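Local coordinates for F1 capsule-anchoring protein (Yersinia pestis, PDB 2XET), which is the outer-membrane usher Caf1A, whose C-terminal domain takes part in assembling and probably secreting the F1 capsular antigen, at residues G2-H7 and T43-K48. Sequence-based numbering, arbitrary orientation.
Sequences GRLFLH and TGLPKK. With SO4 (sulfate ion), chain D.
L4 and L45 meet methyl to methyl, CD2 of L4 lying 3.3 Å from CD1 of L45, closer than usual for two carbons. The two side chains cross at about a right angle, and this pair of branches makes the touch. L4 carries CG between its backbone N and carbonyl carbon (chi1 88°), and from there its CD2 branch comes nearer to L45. L4 also packs on L42, V67 and L81 in the buried interior of the domain. The backbone of L45 also pairs with G2, as an antiparallel hydrogen-bonded pair: G2 N donates to L45 O at 2.9 Å, and L45 N returns a straighter bond to G2 O at 3.1 Å. G44 and L45 together face G2, a G1 beta bulge with G44 at positive phi, set where the chain turns a corner at G44, near the end of strand 39-45 of this transthyretin-clan beta domain. At the bulge, G44 N is bonded to O2 of a sulfate, probably from the crystallisation liquor, at 2.7 Å. On the same sulfate, R3 brings the edge of its guanidinium: NE reaches O1 in the guanidinium plane at 3.0 Å, nearly straight (169°), and NH2 binds O3 at 3.1 Å. A bend at chi3 (74°) sets the R3 NE that donates to O1. R3 NH1 is held by the carbonyls of I75 and G77. G1 N adds another bond to the anion. Nearer the backbone, CB of R3 rests on CG2 of T43 at 4.0 Å.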
loop_
_atom_site.group_PDB
_atom_site.type_symbol
_atom_site.label_atom_id
_atom_site.label_comp_id
_atom_site.label_asym_id
_atom_site.label_seq_id
_atom_site.Cartn_x
_atom_site.Cartn_y
_atom_site.Cartn_z
ATOM N N GLY A 2 2.380 -10.721 -8.797
ATOM C CA GLY A 2 1.164 -9.922 -8.832
ATOM C C GLY A 2 1.422 -8.439 -8.998
ATOM O O GLY A 2 2.296 -7.882 -8.350
ATOM N N ARG A 3 0.626 -7.802 -9.855
ATOM C CA ARG A 3 0.700 -6.363 -10.016
ATOM C C ARG A 3 -0.672 -5.747 -9.800
ATOM O O ARG A 3 -1.714 -6.318 -10.198
ATOM C CB ARG A 3 1.305 -5.984 -11.377
ATOM C CG ARG A 3 0.461 -6.326 -12.569
ATOM C CD ARG A 3 1.258 -6.475 -13.887
ATOM N NE ARG A 3 2.042 -7.718 -13.940
ATOM C CZ ARG A 3 1.577 -8.934 -14.265
ATOM N NH1 ARG A 3 0.290 -9.159 -14.553
ATOM N NH2 ARG A 3 2.410 -9.972 -14.280
ATOM N N LEU A 4 -0.677 -4.580 -9.162
ATOM C CA LEU A 4 -1.936 -3.936 -8.813
ATOM C C LEU A 4 -1.816 -2.449 -8.571
ATOM O O LEU A 4 -0.750 -1.964 -8.174
ATOM C CB LEU A 4 -2.536 -4.600 -7.570
ATOM C CG LEU A 4 -2.075 -4.027 -6.227
ATOM C CD1 LEU A 4 -3.168 -4.285 -5.199
ATOM C CD2 LEU A 4 -0.783 -4.687 -5.865
ATOM N N PHE A 5 -2.934 -1.763 -8.809
ATOM C CA PHE A 5 -3.178 -0.397 -8.372
ATOM C C PHE A 5 -3.864 -0.551 -7.015
ATOM O O PHE A 5 -4.918 -1.228 -6.923
ATOM C CB PHE A 5 -4.150 0.314 -9.319
ATOM C CG PHE A 5 -3.584 0.563 -10.702
ATOM C CD1 PHE A 5 -2.896 1.745 -10.985
ATOM C CD2 PHE A 5 -3.743 -0.385 -11.710
ATOM C CE1 PHE A 5 -2.368 1.969 -12.262
ATOM C CE2 PHE A 5 -3.207 -0.170 -12.985
ATOM C CZ PHE A 5 -2.521 1.007 -13.254
ATOM N N LEU A 6 -3.290 0.067 -5.985
ATOM C CA LEU A 6 -3.866 -0.006 -4.640
ATOM C C LEU A 6 -4.315 1.359 -4.126
ATOM O O LEU A 6 -3.498 2.277 -3.986
ATOM C CB LEU A 6 -2.835 -0.608 -3.673
ATOM C CG LEU A 6 -3.292 -0.862 -2.242
ATOM C CD1 LEU A 6 -4.406 -1.912 -2.211
ATOM C CD2 LEU A 6 -2.091 -1.297 -1.402
ATOM N N HIS A 7 -5.626 1.507 -3.903
ATOM C CA HIS A 7 -6.161 2.752 -3.384
ATOM C C HIS A 7 -6.184 2.667 -1.879
ATOM O O HIS A 7 -6.854 1.802 -1.321
ATOM C CB HIS A 7 -7.595 3.006 -3.904
ATOM C CG HIS A 7 -8.146 4.346 -3.539
ATOM N ND1 HIS A 7 -9.504 4.596 -3.483
ATOM C CD2 HIS A 7 -7.535 5.514 -3.222
ATOM C CE1 HIS A 7 -9.703 5.856 -3.136
ATOM N NE2 HIS A 7 -8.528 6.435 -2.969
ATOM N N THR A 43 4.345 -4.080 -8.030
ATOM C CA THR A 43 4.515 -5.264 -8.848
ATOM C C THR A 43 5.394 -6.277 -8.090
ATOM O O THR A 43 6.050 -5.930 -7.090
ATOM C CB THR A 43 5.207 -4.920 -10.211
ATOM O OG1 THR A 43 6.607 -4.690 -9.976
ATOM C CG2 THR A 43 4.579 -3.681 -10.872
ATOM N N GLY A 44 5.369 -7.530 -8.562
ATOM C CA GLY A 44 6.211 -8.605 -8.016
ATOM C C GLY A 44 5.757 -9.080 -6.656
ATOM O O GLY A 44 6.562 -9.588 -5.872
ATOM N N LEU A 45 4.463 -8.924 -6.377
ATOM C CA LEU A 45 3.916 -9.251 -5.064
ATOM C C LEU A 45 3.406 -10.682 -4.998
ATOM O O LEU A 45 2.867 -11.191 -5.980
ATOM C CB LEU A 45 2.751 -8.315 -4.735
ATOM C CG LEU A 45 3.066 -6.829 -4.533
ATOM C CD1 LEU A 45 1.784 -6.070 -4.217
ATOM C CD2 LEU A 45 4.065 -6.652 -3.413
ATOM N N PRO A 46 3.537 -11.319 -3.819
ATOM C CA PRO A 46 2.929 -12.621 -3.565
ATOM C C PRO A 46 1.425 -12.468 -3.322
ATOM O O PRO A 46 0.914 -11.344 -3.300
ATOM C CB PRO A 46 3.635 -13.076 -2.288
ATOM C CG PRO A 46 3.861 -11.794 -1.545
ATOM C CD PRO A 46 4.251 -10.820 -2.629
ATOM N N LYS A 47 0.723 -13.581 -3.136
ATOM C CA LYS A 47 -0.719 -13.512 -2.902
ATOM C C LYS A 47 -1.107 -12.654 -1.684
ATOM O O LYS A 47 -2.096 -11.925 -1.731
ATOM C CB LYS A 47 -1.333 -14.917 -2.785
ATOM C CG LYS A 47 -2.845 -14.872 -2.629
ATOM C CD LYS A 47 -3.493 -16.242 -2.709
ATOM C CE LYS A 47 -4.863 -16.241 -2.046
ATOM N NZ LYS A 47 -5.695 -15.014 -2.325
ATOM N N LYS A 48 -0.327 -12.728 -0.609
ATOM C CA LYS A 48 -0.631 -11.995 0.614
ATOM C C LYS A 48 0.602 -11.252 1.091
ATOM O O LYS A 48 1.663 -11.865 1.291
ATOM C CB LYS A 48 -1.098 -12.964 1.698
ATOM C CG LYS A 48 -2.415 -13.642 1.354
ATOM C CD LYS A 48 -2.937 -14.519 2.489
ATOM C CE LYS A 48 -4.464 -14.654 2.396
ATOM N NZ LYS A 48 -4.924 -14.895 0.985
HETATM S S SO4 D . 5.353 -8.882 -12.144
HETATM O O1 SO4 D . 4.916 -7.844 -13.092
HETATM O O2 SO4 D . 4.629 -8.706 -10.901
HETATM O O3 SO4 D . 5.055 -10.182 -12.747
HETATM O O4 SO4 D . 6.799 -8.731 -11.938
#